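Local coordinates for protein TqaL (Neurospora crassa, PDB 7EEH) that belongs to the 2OG-Fe dioxygenase family of the cupin clan and holds an iron(III) ion, at residues B[131-142]-B[301-309]. The protein carries 1 engineered substitution. Sequence-based numbering, arbitrary orientation.
Sequences QALLVFKGMICH and LPMEVPLFL
Gln131 and Val305 meet where helix 128-141 packs against strand 304-306, within this chain an outermost strand of the large antiparallel sheet in this cupin-type dioxygenase fold. The pair illustrates how a polar side chain can serve an apolar interface with its stem and flat amide while its amide nitrogen is hydrogen-bonded to Gln125 O. Beyond CB of Gln131, with CG anti to the carbonyl carbon (chi1 -62°) and the chain then extended, Gln131 CG lies 4.0 Å from CE of selenomethionine Met303, which slides past in the opposite direction. Gln131 CD and OE1 next come up to Val305 CG1, OE1 at 3.4 Å, as the two side chains pass at a slant. Gln131 NE2 lies 3.5 Å from the same Val305 CG1. Met303 CE also meets Leu134 CD1 tip to tip at 4.0 Å. One turn of helix after Gln131, Val135 takes over: its CG2 lies nearest Pro306 O (3.8 Å), with methyls of Val305 and Leu307 more loosely beside it, and Leu307 CD2 is 4.1 Å from Val135 CA. Near the C-terminus, Phe308 CZ approaches His142 ND1 obliquely at 4.1 Å, and Arg88 makes a cation-pi contact with the phenyl ring. Leu307 O is buried with no polar partner in the model, Val135 CG1 lying 3.4 Å away.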
# COMPACT_ATOMS: atom_id res chain seq x y z
N GLN B 131 17.07 14.54 10.32
CA GLN B 131 16.56 15.39 9.26
C GLN B 131 15.18 14.93 8.81
O GLN B 131 14.29 15.75 8.56
CB GLN B 131 17.53 15.42 8.07
CG GLN B 131 18.91 16.01 8.42
CD GLN B 131 19.84 16.12 7.22
OE1 GLN B 131 19.64 15.47 6.20
NE2 GLN B 131 20.85 16.97 7.34
N ALA B 132 14.97 13.62 8.70
CA ALA B 132 13.65 13.11 8.35
C ALA B 132 12.62 13.51 9.38
O ALA B 132 11.47 13.81 9.04
CB ALA B 132 13.69 11.60 8.19
N LEU B 133 13.01 13.57 10.66
CA LEU B 133 12.08 14.01 11.70
C LEU B 133 11.65 15.45 11.47
O LEU B 133 10.48 15.78 11.65
CB LEU B 133 12.70 13.85 13.09
CG LEU B 133 12.55 12.47 13.73
CD1 LEU B 133 13.40 12.36 15.00
CD2 LEU B 133 11.07 12.15 14.04
N LEU B 134 12.58 16.33 11.09
CA LEU B 134 12.22 17.72 10.80
C LEU B 134 11.27 17.79 9.61
O LEU B 134 10.28 18.53 9.63
CB LEU B 134 13.47 18.55 10.52
CG LEU B 134 14.31 19.03 11.71
CD1 LEU B 134 15.60 19.64 11.19
CD2 LEU B 134 13.55 20.04 12.56
N VAL B 135 11.59 17.06 8.53
CA VAL B 135 10.73 17.07 7.36
C VAL B 135 9.34 16.57 7.74
O VAL B 135 8.32 17.17 7.37
CB VAL B 135 11.36 16.24 6.23
CG1 VAL B 135 10.46 16.18 5.04
CG2 VAL B 135 12.70 16.86 5.81
N PHE B 136 9.28 15.46 8.48
CA PHE B 136 8.01 14.91 8.95
C PHE B 136 7.16 15.98 9.62
O PHE B 136 5.98 16.16 9.28
CB PHE B 136 8.29 13.76 9.92
CG PHE B 136 7.06 13.23 10.67
CD1 PHE B 136 6.28 12.22 10.11
CD2 PHE B 136 6.77 13.66 11.95
CE1 PHE B 136 5.20 11.68 10.82
CE2 PHE B 136 5.70 13.13 12.66
CZ PHE B 136 4.91 12.14 12.09
N LYS B 137 7.74 16.71 10.58
CA LYS B 137 6.97 17.71 11.31
C LYS B 137 6.50 18.83 10.40
O LYS B 137 5.34 19.26 10.48
CB LYS B 137 7.79 18.27 12.47
CG LYS B 137 7.02 19.31 13.29
CD LYS B 137 7.74 19.78 14.56
CE LYS B 137 6.75 20.59 15.42
NZ LYS B 137 7.35 21.22 16.63
N GLY B 138 7.39 19.34 9.54
CA GLY B 138 7.00 20.43 8.65
C GLY B 138 5.86 20.05 7.73
O GLY B 138 4.94 20.84 7.49
N MSE B 139 5.90 18.82 7.23
CA MSE B 139 4.87 18.28 6.32
C MSE B 139 3.51 18.25 7.01
O MSE B 139 2.58 18.62 6.40
CB MSE B 139 5.23 16.88 5.83
CG MSE B 139 6.24 16.84 4.74
SE MSE B 139 6.39 15.06 4.05
CE MSE B 139 4.62 14.42 4.09
N ILE B 140 3.46 17.84 8.26
CA ILE B 140 2.20 17.74 8.99
C ILE B 140 1.67 19.13 9.35
O ILE B 140 0.51 19.46 9.08
CB ILE B 140 2.38 16.87 10.25
CG1 ILE B 140 2.61 15.41 9.84
CG2 ILE B 140 1.17 16.99 11.17
CD1 ILE B 140 2.85 14.51 11.00
N CYS B 141 2.52 19.97 9.95
CA CYS B 141 2.03 21.23 10.49
C CYS B 141 1.69 22.24 9.40
O CYS B 141 0.86 23.12 9.61
CB CYS B 141 3.07 21.83 11.44
SG CYS B 141 3.33 20.78 12.87
N HIS B 142 2.33 22.11 8.23
CA HIS B 142 2.08 22.99 7.09
C HIS B 142 0.60 23.04 6.75
O HIS B 142 -0.03 22.01 6.52
CB HIS B 142 2.88 22.48 5.89
CG HIS B 142 2.76 23.34 4.66
ND1 HIS B 142 2.76 22.81 3.39
CD2 HIS B 142 2.64 24.68 4.52
CE1 HIS B 142 2.64 23.79 2.51
NE2 HIS B 142 2.57 24.93 3.17
N LEU B 301 28.02 26.06 11.63
CA LEU B 301 27.33 24.76 11.62
C LEU B 301 26.18 24.79 10.61
O LEU B 301 25.03 24.50 10.96
CB LEU B 301 26.83 24.40 13.01
CG LEU B 301 27.89 24.13 14.08
CD1 LEU B 301 27.30 24.21 15.48
CD2 LEU B 301 28.53 22.78 13.84
N PRO B 302 26.46 25.12 9.35
CA PRO B 302 25.37 25.29 8.39
C PRO B 302 24.67 23.97 8.13
O PRO B 302 25.25 22.89 8.29
CB PRO B 302 26.09 25.80 7.14
CG PRO B 302 27.43 25.12 7.23
CD PRO B 302 27.78 25.15 8.69
N MSE B 303 23.41 24.07 7.74
CA MSE B 303 22.59 22.90 7.43
C MSE B 303 21.33 23.35 6.71
O MSE B 303 20.67 24.31 7.13
CB MSE B 303 22.27 22.14 8.72
CG MSE B 303 21.61 20.79 8.49
SE MSE B 303 19.66 20.90 8.57
CE MSE B 303 19.43 19.68 9.89
N GLU B 304 21.01 22.70 5.60
CA GLU B 304 19.78 23.01 4.89
C GLU B 304 19.37 21.80 4.08
O GLU B 304 20.19 21.25 3.33
CB GLU B 304 19.93 24.24 3.99
CG GLU B 304 18.67 24.58 3.22
CD GLU B 304 18.52 26.07 2.96
OE1 GLU B 304 19.29 26.87 3.52
OE2 GLU B 304 17.61 26.43 2.19
N VAL B 305 18.12 21.35 4.24
CA VAL B 305 17.61 20.22 3.48
C VAL B 305 16.25 20.60 2.92
O VAL B 305 15.51 21.37 3.56
CB VAL B 305 17.51 18.93 4.33
CG1 VAL B 305 18.87 18.54 4.88
CG2 VAL B 305 16.50 19.08 5.45
N PRO B 306 15.87 20.11 1.75
CA PRO B 306 14.54 20.40 1.22
C PRO B 306 13.45 19.73 2.04
O PRO B 306 13.64 18.65 2.59
CB PRO B 306 14.59 19.84 -0.21
CG PRO B 306 15.70 18.83 -0.19
CD PRO B 306 16.70 19.35 0.80
N LEU B 307 12.29 20.40 2.12
CA LEU B 307 11.11 19.78 2.71
C LEU B 307 10.41 18.87 1.72
O LEU B 307 9.78 17.88 2.12
CB LEU B 307 10.12 20.84 3.19
CG LEU B 307 10.51 21.64 4.42
CD1 LEU B 307 9.58 22.83 4.58
CD2 LEU B 307 10.45 20.75 5.64
N PHE B 308 10.49 19.20 0.44
CA PHE B 308 9.85 18.45 -0.64
C PHE B 308 10.88 18.23 -1.73
O PHE B 308 11.55 19.17 -2.16
CB PHE B 308 8.63 19.20 -1.18
CG PHE B 308 7.65 19.65 -0.12
CD1 PHE B 308 7.79 20.90 0.49
CD2 PHE B 308 6.59 18.84 0.27
CE1 PHE B 308 6.88 21.33 1.46
CE2 PHE B 308 5.67 19.26 1.24
CZ PHE B 308 5.82 20.50 1.84
N LEU B 309 11.03 16.98 -2.14
CA LEU B 309 12.02 16.57 -3.13
C LEU B 309 11.56 16.88 -4.56
O LEU B 309 12.37 16.86 -5.49
CB LEU B 309 12.31 15.08 -2.99
CG LEU B 309 13.50 14.65 -2.12
CD1 LEU B 309 13.55 15.43 -0.82
CD2 LEU B 309 13.46 13.14 -1.87
OXT LEU B 309 10.38 17.13 -4.82